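SAM-dependent methyltransferase (Anabaena variabilis ATCC 29413, PDB 3GGD) probably transfers methyl groups from S-adenosylmethionine to a substrate not yet identified, and binds the spent cofactor S-adenosylhomocysteine. Local coordinates at residues V44-L47 with P48-E51. Sequence-based numbering, arbitrary orientation.
Sequences VVDL and PRFE. With SO4 (sulfate ion), chain J; EDO (1,2-ethanediol), chain M; EDO (1,2-ethanediol), chain L.
Arg49 runs back beside Val45 and Asp46, one turn earlier in helix 43-50. Its CB lies 3.2 Å from Asp46 O, the carbonyl that also accepts the backbone N-H of Arg49. CG lies between Asp46 O and sulfate O1, and CD is about equally far from both, the chain extended as far as NE (chi2 165°, chi3 177°). NE and NH2 then grip the sulfate, probably a crystallisation ion, side by side: NE to O1 at 3.1 Å and NH2 to O2 at 3.0 Å, the latter almost straight at 179°. Val45 CG1 sits over one guanidinium face, 3.8 Å from NH2. NH1 lies 3.8 Å from Asp46 OD1, but that oxygen sits well out of the guanidinium plane, so this long salt bridge rests on charge alone; Tyr160 OH hydrogen-bonds both atoms. The helix packs on the Rossmann-like methyltransferase sheet, where Asp46 OD2 hydrogen-bonds Tyr129 OH, and the Asp46 side chain lies near the cofactor-binding Arg131. With a leucine in place of Arg49, the carboxylate of Asp46 would probably lose one of its nearby positive charges and Tyr160 OH one of its partners. Leu47 O accepts from both Phe50 N and Glu51 N, the second at 2.9 Å and nearly in line with the carbonyl. Leu47 CD1 meets Phe50 CZ at 3.6 Å, the two side chains crossing at about a right angle, and Phe73 and Phe77 of helix 69-77 pack against the same leucine.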
ATOM      1  N   VAL A  44       1.746  -2.919  13.454  1.00 58.46           N
ATOM      2  CA  VAL A  44       2.078  -3.733  14.615  1.00 58.36           C
ATOM      3  C   VAL A  44       1.806  -5.222  14.335  1.00 58.92           C
ATOM      4  O   VAL A  44       2.552  -6.129  14.802  1.00 57.20           O
ATOM      5  CB  VAL A  44       1.286  -3.289  15.848  1.00 58.07           C
ATOM      6  CG1 VAL A  44       1.284  -4.385  16.960  1.00 56.61           C
ATOM      7  CG2 VAL A  44       1.817  -1.983  16.345  1.00 57.63           C
ATOM      8  N   VAL A  45       0.744  -5.474  13.574  1.00 58.79           N
ATOM      9  CA  VAL A  45       0.412  -6.850  13.138  1.00 59.33           C
ATOM     10  C   VAL A  45       1.394  -7.333  12.056  1.00 59.03           C
ATOM     11  O   VAL A  45       1.856  -8.477  12.070  1.00 58.26           O
ATOM     12  CB  VAL A  45      -1.048  -6.918  12.609  1.00 60.38           C
ATOM     13  CG1 VAL A  45      -1.322  -8.265  11.880  1.00 61.98           C
ATOM     14  CG2 VAL A  45      -2.024  -6.675  13.778  1.00 59.20           C
ATOM     15  N   ASP A  46       1.778  -6.432  11.166  1.00 58.68           N
ATOM     16  CA  ASP A  46       2.725  -6.774  10.081  1.00 59.22           C
ATOM     17  C   ASP A  46       4.176  -7.069  10.528  1.00 59.39           C
ATOM     18  O   ASP A  46       4.804  -8.020  10.030  1.00 58.87           O
ATOM     19  CB  ASP A  46       2.797  -5.630   9.061  1.00 58.80           C
ATOM     20  CG  ASP A  46       1.421  -5.324   8.413  1.00 60.44           C
ATOM     21  OD1 ASP A  46       0.686  -6.293   8.113  1.00 59.13           O
ATOM     22  OD2 ASP A  46       1.127  -4.132   8.195  1.00 59.78           O
ATOM     23  N   LEU A  47       4.688  -6.257  11.461  1.00 58.82           N
ATOM     24  CA  LEU A  47       6.124  -6.254  11.766  1.00 58.46           C
ATOM     25  C   LEU A  47       6.687  -7.631  12.169  1.00 58.00           C
ATOM     26  O   LEU A  47       7.725  -8.003  11.669  1.00 57.82           O
ATOM     27  CB  LEU A  47       6.488  -5.153  12.783  1.00 58.28           C
ATOM     28  CG  LEU A  47       7.986  -4.945  13.108  1.00 58.15           C
ATOM     29  CD1 LEU A  47       8.792  -4.732  11.819  1.00 54.97           C
ATOM     30  CD2 LEU A  47       8.258  -3.807  14.141  1.00 57.55           C
ATOM     31  N   PRO A  48       5.998  -8.400  13.040  1.00 57.32           N
ATOM     32  CA  PRO A  48       6.547  -9.723  13.329  1.00 58.00           C
ATOM     33  C   PRO A  48       6.733 -10.638  12.097  1.00 58.32           C
ATOM     34  O   PRO A  48       7.574 -11.540  12.112  1.00 58.00           O
ATOM     35  CB  PRO A  48       5.548 -10.320  14.317  1.00 57.98           C
ATOM     36  CG  PRO A  48       4.785  -9.163  14.864  1.00 58.14           C
ATOM     37  CD  PRO A  48       4.756  -8.147  13.771  1.00 58.20           C
ATOM     38  N   ARG A  49       5.984 -10.398  11.037  1.00 59.39           N
ATOM     39  CA  ARG A  49       6.070 -11.260   9.839  1.00 59.81           C
ATOM     40  C   ARG A  49       7.340 -11.038   9.043  1.00 60.28           C
ATOM     41  O   ARG A  49       7.705 -11.877   8.245  1.00 60.90           O
ATOM     42  CB  ARG A  49       4.854 -11.017   8.935  1.00 60.12           C
ATOM     43  CG  ARG A  49       3.516 -11.408   9.576  1.00 60.11           C
ATOM     44  CD  ARG A  49       2.344 -10.831   8.830  1.00 59.60           C
ATOM     45  NE  ARG A  49       1.079 -11.272   9.422  1.00 59.31           N
ATOM     46  CZ  ARG A  49      -0.118 -10.853   9.033  1.00 62.74           C
ATOM     47  NH1 ARG A  49      -0.257  -9.993   8.047  1.00 61.35           N
ATOM     48  NH2 ARG A  49      -1.205 -11.298   9.633  1.00 63.56           N
ATOM     49  N   PHE A  50       7.998  -9.891   9.223  1.00 60.92           N
ATOM     50  CA  PHE A  50       9.236  -9.604   8.487  1.00 59.60           C
ATOM     51  C   PHE A  50      10.460  -9.104   9.266  1.00 59.79           C
ATOM     52  O   PHE A  50      11.573  -9.102   8.722  1.00 57.70           O
ATOM     53  CB  PHE A  50       8.955  -8.646   7.352  1.00 60.69           C
ATOM     54  CG  PHE A  50       8.536  -7.257   7.762  1.00 61.06           C
ATOM     55  CD1 PHE A  50       9.480  -6.241   7.902  1.00 60.20           C
ATOM     56  CD2 PHE A  50       7.203  -6.927   7.860  1.00 60.32           C
ATOM     57  CE1 PHE A  50       9.096  -4.949   8.218  1.00 60.74           C
ATOM     58  CE2 PHE A  50       6.823  -5.641   8.172  1.00 61.56           C
ATOM     59  CZ  PHE A  50       7.764  -4.648   8.352  1.00 61.99           C
ATOM     60  N   GLU A  51      10.293  -8.706  10.525  1.00 57.98           N
ATOM     61  CA  GLU A  51      11.403  -8.122  11.236  1.00 58.14           C
ATOM     62  C   GLU A  51      12.613  -9.040  11.425  1.00 58.81           C
ATOM     63  O   GLU A  51      13.732  -8.552  11.574  1.00 59.16           O
ATOM     64  CB  GLU A  51      10.955  -7.568  12.610  1.00 56.58           C
ATOM     65  CG  GLU A  51      10.451  -8.604  13.580  1.00 58.00           C
ATOM     66  CD  GLU A  51       9.963  -7.983  14.875  1.00 57.34           C
ATOM     67  OE1 GLU A  51      10.634  -7.071  15.360  1.00 58.69           O
ATOM     68  OE2 GLU A  51       8.958  -8.422  15.442  1.00 56.40           O
TER
HETATM   69  S   SO4 J 253       0.315 -14.044  11.696  1.00119.23           S
HETATM   70  O1  SO4 J 253       1.504 -13.185  11.766  1.00117.82           O
HETATM   71  O2  SO4 J 253      -0.930 -13.278  11.878  1.00118.53           O
HETATM   72  O3  SO4 J 253       0.421 -14.978  12.819  1.00120.94           O
HETATM   73  O4  SO4 J 253       0.282 -14.826  10.458  1.00117.42           O
HETATM   74  C1  EDO M 256       2.265  -8.063  17.477  1.00 54.60           C
HETATM   75  O1  EDO M 256       1.756  -8.424  16.181  1.00 55.29           O
HETATM   76  C2  EDO M 256       2.170  -9.252  18.436  1.00 53.44           C
HETATM   77  O2  EDO M 256       3.153 -10.251  18.170  1.00 52.60           O
HETATM   78  C1  EDO L 255      -3.797  -5.078   8.386  1.00 56.55           C
HETATM   79  O1  EDO L 255      -4.407  -3.841   8.794  1.00 54.42           O
HETATM   80  C2  EDO L 255      -2.255  -5.080   8.592  1.00 56.76           C
HETATM   81  O2  EDO L 255      -1.576  -3.896   8.070  1.00 50.47           O